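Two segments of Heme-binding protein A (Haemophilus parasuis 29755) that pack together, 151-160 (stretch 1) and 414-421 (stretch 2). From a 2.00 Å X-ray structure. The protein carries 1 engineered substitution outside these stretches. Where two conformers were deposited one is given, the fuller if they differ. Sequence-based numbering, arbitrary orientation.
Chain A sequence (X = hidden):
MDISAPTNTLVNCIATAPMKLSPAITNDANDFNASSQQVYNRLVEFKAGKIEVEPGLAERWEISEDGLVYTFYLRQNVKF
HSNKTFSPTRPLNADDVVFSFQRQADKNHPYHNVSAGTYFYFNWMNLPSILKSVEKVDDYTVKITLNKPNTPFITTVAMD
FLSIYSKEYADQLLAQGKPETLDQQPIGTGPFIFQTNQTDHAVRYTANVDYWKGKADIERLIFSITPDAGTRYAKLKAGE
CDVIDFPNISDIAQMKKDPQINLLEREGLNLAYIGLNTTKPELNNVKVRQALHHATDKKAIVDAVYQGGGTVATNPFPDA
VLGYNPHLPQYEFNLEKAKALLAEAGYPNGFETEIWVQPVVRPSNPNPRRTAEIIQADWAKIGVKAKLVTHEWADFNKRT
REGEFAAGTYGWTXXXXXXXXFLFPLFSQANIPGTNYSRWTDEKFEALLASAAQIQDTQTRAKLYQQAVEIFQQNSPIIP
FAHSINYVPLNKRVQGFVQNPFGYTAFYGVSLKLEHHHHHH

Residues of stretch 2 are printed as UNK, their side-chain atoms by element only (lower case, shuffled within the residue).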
ATOM      1  N   THR A 151      -9.588 -12.967   7.553  1.00 15.19           N
ATOM      2  CA  THR A 151     -10.544 -11.935   7.163  1.00 17.67           C
ATOM      3  C   THR A 151     -10.038 -10.918   6.114  1.00 19.07           C
ATOM      4  O   THR A 151     -10.795 -10.499   5.233  1.00 17.12           O
ATOM      5  CB  THR A 151     -11.085 -11.211   8.391  1.00 18.32           C
ATOM      6  OG1 THR A 151     -11.633 -12.189   9.280  1.00 16.33           O
ATOM      7  CG2 THR A 151     -12.163 -10.207   7.995  1.00 18.47           C
ATOM      8  N   PRO A 152      -8.766 -10.516   6.204  1.00 14.10           N
ATOM      9  CA  PRO A 152      -8.237  -9.543   5.230  1.00 11.72           C
ATOM     10  C   PRO A 152      -8.224 -10.055   3.790  1.00 19.32           C
ATOM     11  O   PRO A 152      -8.088  -9.272   2.855  1.00 16.88           O
ATOM     12  CB  PRO A 152      -6.803  -9.328   5.711  1.00 14.06           C
ATOM     13  CG  PRO A 152      -6.865  -9.584   7.175  1.00 17.22           C
ATOM     14  CD  PRO A 152      -7.814 -10.756   7.301  1.00 12.70           C
ATOM     15  N   PHE A 153      -8.355 -11.363   3.614  1.00 15.55           N
ATOM     16  CA  PHE A 153      -8.347 -11.941   2.279  1.00 12.77           C
ATOM     17  C   PHE A 153      -9.324 -11.275   1.309  1.00 15.87           C
ATOM     18  O   PHE A 153      -8.999 -11.081   0.143  1.00 19.70           O
ATOM     19  CB  PHE A 153      -8.616 -13.451   2.330  1.00 12.84           C
ATOM     20  CG  PHE A 153      -8.558 -14.101   0.975  1.00 15.88           C
ATOM     21  CD1 PHE A 153      -7.350 -14.200   0.299  1.00 15.71           C
ATOM     22  CD2 PHE A 153      -9.712 -14.568   0.355  1.00 16.71           C
ATOM     23  CE1 PHE A 153      -7.290 -14.773  -0.968  1.00 19.28           C
ATOM     24  CE2 PHE A 153      -9.658 -15.143  -0.910  1.00 17.79           C
ATOM     25  CZ  PHE A 153      -8.446 -15.245  -1.571  1.00 14.53           C
ATOM     26  N   ILE A 154     -10.523 -10.941   1.773  1.00 14.96           N
ATOM     27  CA  ILE A 154     -11.490 -10.252   0.899  1.00 16.94           C
ATOM     28  C   ILE A 154     -10.916  -8.943   0.311  1.00 16.19           C
ATOM     29  O   ILE A 154     -11.129  -8.618  -0.867  1.00 14.58           O
ATOM     30  CB  ILE A 154     -12.872 -10.013   1.592  1.00 18.73           C
ATOM     31  CG1 ILE A 154     -13.948  -9.706   0.538  1.00 22.08           C
ATOM     32  CG2 ILE A 154     -12.814  -8.891   2.655  1.00 16.57           C
ATOM     33  CD1 ILE A 154     -14.028 -10.732  -0.574  1.00 21.10           C
ATOM     34  N   THR A 155     -10.156  -8.199   1.106  1.00 17.90           N
ATOM     35  CA  THR A 155      -9.510  -6.997   0.567  1.00 19.46           C
ATOM     36  C   THR A 155      -8.326  -7.332  -0.339  1.00 22.20           C
ATOM     37  O   THR A 155      -8.068  -6.636  -1.313  1.00 16.56           O
ATOM     38  CB  THR A 155      -9.118  -5.972   1.651  1.00 21.62           C
ATOM     39  OG1 THR A 155      -8.323  -6.603   2.641  1.00 25.45           O
ATOM     40  CG2 THR A 155     -10.359  -5.408   2.330  1.00 27.35           C
ATOM     41  N   THR A 156      -7.614  -8.417  -0.046  1.00 16.34           N
ATOM     42  CA  THR A 156      -6.554  -8.846  -0.952  1.00 14.22           C
ATOM     43  C   THR A 156      -7.091  -9.104  -2.369  1.00 16.37           C
ATOM     44  O   THR A 156      -6.436  -8.780  -3.360  1.00 21.74           O
ATOM     45  CB  THR A 156      -5.809 -10.080  -0.403  1.00 17.96           C
ATOM     46  OG1 THR A 156      -5.218  -9.729   0.854  1.00 22.85           O
ATOM     47  CG2 THR A 156      -4.709 -10.543  -1.379  1.00 15.55           C
ATOM     48  N   VAL A 157      -8.293  -9.664  -2.454  1.00 13.90           N
ATOM     49  CA  VAL A 157      -8.931 -10.000  -3.733  1.00 15.38           C
ATOM     50  C   VAL A 157      -9.201  -8.765  -4.606  1.00 15.57           C
ATOM     51  O   VAL A 157      -9.324  -8.874  -5.835  1.00 18.12           O
ATOM     52  CB  VAL A 157     -10.253 -10.766  -3.498  1.00 15.65           C
ATOM     53  CG1 VAL A 157     -11.042 -10.927  -4.786  1.00 13.11           C
ATOM     54  CG2 VAL A 157      -9.956 -12.120  -2.887  1.00 20.19           C
ATOM     55  N   ALA A 158      -9.287  -7.601  -3.963  1.00 12.69           N
ATOM     56  CA  ALA A 158      -9.526  -6.327  -4.647  1.00 13.37           C
ATOM     57  C   ALA A 158      -8.232  -5.636  -5.099  1.00 18.89           C
ATOM     58  O   ALA A 158      -8.258  -4.581  -5.743  1.00 11.49           O
ATOM     59  CB  ALA A 158     -10.325  -5.389  -3.731  1.00 12.11           C
ATOM     60  N   MET A 159      -7.094  -6.235  -4.767  1.00 13.26           N
ATOM     61  CA  MET A 159      -5.823  -5.617  -5.117  1.00 15.84           C
ATOM     62  C   MET A 159      -5.508  -5.814  -6.588  1.00 11.56           C
ATOM     63  O   MET A 159      -5.956  -6.782  -7.217  1.00 12.47           O
ATOM     64  CB  MET A 159      -4.702  -6.163  -4.211  1.00 20.38           C
ATOM     65  CG  MET A 159      -4.865  -5.789  -2.736  1.00 12.65           C
ATOM     66  SD  MET A 159      -3.574  -6.520  -1.692  1.00 15.58           S
ATOM     67  CE  MET A 159      -2.105  -5.773  -2.388  1.00 15.23           C
ATOM     68  N   ASP A 160      -4.743  -4.878  -7.132  1.00  8.65           N
ATOM     69  CA  ASP A 160      -4.417  -4.833  -8.561  1.00  9.48           C
ATOM     70  C   ASP A 160      -3.830  -6.104  -9.153  1.00 12.83           C
ATOM     71  O   ASP A 160      -4.154  -6.455 -10.296  1.00 14.68           O
ATOM     72  CB  ASP A 160      -3.487  -3.662  -8.845  1.00 11.57           C
ATOM     73  CG  ASP A 160      -4.102  -2.351  -8.465  1.00 14.05           C
ATOM     74  OD1 ASP A 160      -4.297  -2.126  -7.261  1.00 23.79           O
ATOM     75  OD2 ASP A 160      -4.396  -1.553  -9.362  1.00 14.00           O
ATOM     76  N   UNK A 414       1.495  -0.465   4.495  1.00 14.82           N
ATOM     77  CA  UNK A 414       0.515  -1.532   4.359  1.00 14.66           C
ATOM     78  C   UNK A 414      -0.002  -1.587   2.927  1.00 19.94           C
ATOM     79  O   UNK A 414      -0.368  -0.559   2.361  1.00 19.26           O
ATOM     80  c   UNK A 414      -0.652  -1.293   5.304  1.00 18.66           C
ATOM     81  o   UNK A 414      -1.684  -2.245   5.093  1.00 17.62           O
ATOM     82  N   UNK A 415      -0.063  -2.781   2.348  1.00 17.56           N
ATOM     83  CA  UNK A 415      -0.506  -2.906   0.964  0.61 18.99           C
ATOM     84  C   UNK A 415      -2.009  -3.124   0.808  1.00 18.84           C
ATOM     85  O   UNK A 415      -2.555  -2.811  -0.236  1.00 15.44           O
ATOM     86  n   UNK A 415       3.788  -5.268   0.267  0.61 45.22           N
ATOM     87  n   UNK A 415       5.298  -6.159   1.744  0.61 26.56           N
ATOM     88  c   UNK A 415       1.770  -3.846   0.297  0.61 32.93           C
ATOM     89  c   UNK A 415       2.454  -5.069  -0.285  0.61 42.56           C
ATOM     90  c   UNK A 415       0.268  -4.003   0.233  0.61 26.77           C
ATOM     91  c   UNK A 415       4.054  -6.041   1.313  0.61 40.26           C
ATOM     92  n   UNK A 415       3.076  -6.692   1.928  0.61 44.34           N
ATOM     93  N   UNK A 416      -2.680  -3.658   1.844  1.00 15.47           N
ATOM     94  CA  UNK A 416      -4.134  -3.855   1.778  1.00 10.23           C
ATOM     95  C   UNK A 416      -4.904  -2.951   2.734  1.00 17.78           C
ATOM     96  O   UNK A 416      -6.135  -2.927   2.738  1.00 17.85           O
ATOM     97  c   UNK A 416      -4.293  -5.901   3.347  1.00 14.91           C
ATOM     98  c   UNK A 416      -4.545  -5.348   1.952  1.00 16.52           C
ATOM     99  o   UNK A 416      -3.967  -5.176   4.274  1.00 22.82           O
ATOM    100  n   UNK A 416      -4.455  -7.217   3.491  1.00 18.82           N
ATOM    101  N   UNK A 417      -4.167  -2.200   3.544  1.00 16.61           N
ATOM    102  CA  UNK A 417      -4.754  -1.247   4.468  1.00 15.05           C
ATOM    103  C   UNK A 417      -5.532  -1.813   5.643  1.00 13.65           C
ATOM    104  O   UNK A 417      -6.230  -1.067   6.320  1.00 16.98           O
ATOM    105  N   UNK A 418      -5.426  -3.113   5.904  1.00 11.03           N
ATOM    106  CA  UNK A 418      -6.104  -3.704   7.073  1.00 12.66           C
ATOM    107  C   UNK A 418      -5.231  -3.578   8.325  1.00 15.36           C
ATOM    108  O   UNK A 418      -4.006  -3.667   8.226  1.00 18.02           O
ATOM    109  c   UNK A 418      -7.347  -5.774   7.830  1.00 17.07           C
ATOM    110  c   UNK A 418      -6.391  -5.190   6.819  1.00 14.12           C
ATOM    111  o   UNK A 418      -6.890  -6.213   8.900  1.00 19.41           O
ATOM    112  o   UNK A 418      -8.561  -5.788   7.566  1.00 21.80           O
ATOM    113  N   UNK A 419      -5.847  -3.382   9.503  1.00 13.21           N
ATOM    114  CA  UNK A 419      -5.047  -3.314  10.736  1.00 14.95           C
ATOM    115  C   UNK A 419      -4.157  -4.537  10.932  1.00 14.53           C
ATOM    116  O   UNK A 419      -3.059  -4.404  11.464  1.00 14.31           O
ATOM    117  c   UNK A 419      -6.105  -3.229  11.857  1.00 15.15           C
ATOM    118  c   UNK A 419      -7.402  -3.675  11.214  1.00 17.60           C
ATOM    119  c   UNK A 419      -7.285  -3.237   9.774  1.00 15.30           C
ATOM    120  N   UNK A 420      -4.616  -5.706  10.496  1.00 15.56           N
ATOM    121  CA  UNK A 420      -3.801  -6.926  10.551  1.00 15.49           C
ATOM    122  C   UNK A 420      -2.492  -6.765   9.788  1.00 11.67           C
ATOM    123  O   UNK A 420      -1.466  -7.302  10.177  1.00 14.68           O
ATOM    124  o   UNK A 420      -3.553 -10.109  10.888  1.00 18.74           O
ATOM    125  o   UNK A 420      -3.076  -9.630   8.814  1.00 22.60           O
ATOM    126  c   UNK A 420      -3.674  -9.385   9.887  1.00 20.01           C
ATOM    127  c   UNK A 420      -4.559  -8.132   9.984  1.00 13.00           C
ATOM    128  N   UNK A 421      -2.534  -6.014   8.698  1.00  9.68           N
ATOM    129  CA  UNK A 421      -1.368  -5.854   7.826  1.00 13.82           C
ATOM    130  C   UNK A 421      -0.470  -4.694   8.272  1.00 17.14           C
ATOM    131  O   UNK A 421       0.457  -4.324   7.568  1.00 15.76           O
ATOM    132  c   UNK A 421      -0.688  -5.560   5.382  1.00 21.34           C
ATOM    133  n   UNK A 421       0.156  -6.584   5.316  1.00 17.48           N
ATOM    134  o   UNK A 421      -0.578  -4.563   4.673  1.00 20.57           O
ATOM    135  c   UNK A 421      -1.831  -5.688   6.364  1.00 19.41           C
TER
HETATM  136  O   HOH W   1      -7.952  -4.044   4.217  1.00 39.63           O
HETATM  137  O   HOH W   2      -9.974  -6.894   5.169  1.00 44.71           O

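Position 414 carries one carbon and one oxygen, unbranched, and its side chain is out of reach of stretch 1. A single carbon ending in a hydroxyl oxygen makes it Ser-414.

Position 415 has three carbons in line, then a nitrogen, then a carbon bearing two more nitrogens. The end of this chain leads away from stretch 1, so contact falls to its base, where the backbone O and the first carbon meet Met-159. The guanidinium pattern is that of Arg-415: Met-159 CE lies 3.7 Å from Arg-415 O and 4.0 Å from Arg-415 CB.

At position 416 there are two carbons, the second carrying one oxygen and one nitrogen. CB points toward stretch 1 and meets Met-159, while the terminal nitrogen approaches Pro-152, Thr-155 and Thr-156. A short carboxamide means Asn-416. Met-159 SD packs 3.9 Å from Asn-416 CB. Asn-416 ND2 lies 3.9 Å from Pro-152 CB, 3.7 Å from Thr-156 OG1 and 4.0 Å from Thr-155 OG1, contacts without a hydrogen bond.

Position 417 has no side-chain atoms and is Gly-417. Its phi of 69° by itself favours glycine. Gly-417 N donates to Ser-414 OG at 2.9 Å (131°).

Two carbons, the second with two oxygens, occupy position 418, and one of those oxygens meets Pro-152. The carboxylate and the single preceding carbon identify Asp-418. Asp-418 OD1 sits 3.8 Å from Pro-152 CG, and Asp-418 N donates to Asn-416 OD1 at 3.0 Å (169°), helping to fix the carboxamide.

Position 419 has three carbons closing a ring onto the backbone nitrogen, and this ring makes no contact with stretch 1; the closure defines Pro-419.

Position 420 repeats the pattern of two carbons and two terminal oxygens, its first carbon against Pro-152: Asp-420. Asp-420 CB is 3.9 Å from Pro-152 CG, and Asp-420 N donates to Asp-418 OD1 at 2.8 Å, a cap on the helix that follows.

Position 421 has two carbons, the second bearing one oxygen and one nitrogen; its CB points toward stretch 1, but its side chain makes no contact there. It is Asn-421, whose OD1 accepts from Ser-414 OG at 2.6 Å and Arg-415 N at 3.0 Å, tying together the two ends of the stretch.

The contact buries 315 Å² with no direct hydrogen bond between the stretches. Pro-152 and Met-159 supply nonpolar surface to a loop braced by its own side chains. Water completes the join: water 1 donates to Thr-155 OG1 (3.0 Å) and Asn-416 O (2.6 Å), and water 2 to Thr-155 OG1 and Asp-418 OD2, both at 3.0 Å. Thr-155 OG1, itself donating to Pro-152 O at 2.7 Å, is thus the acceptor shared by both bridges.

Stretch 2 414-421: SRNGDPDN
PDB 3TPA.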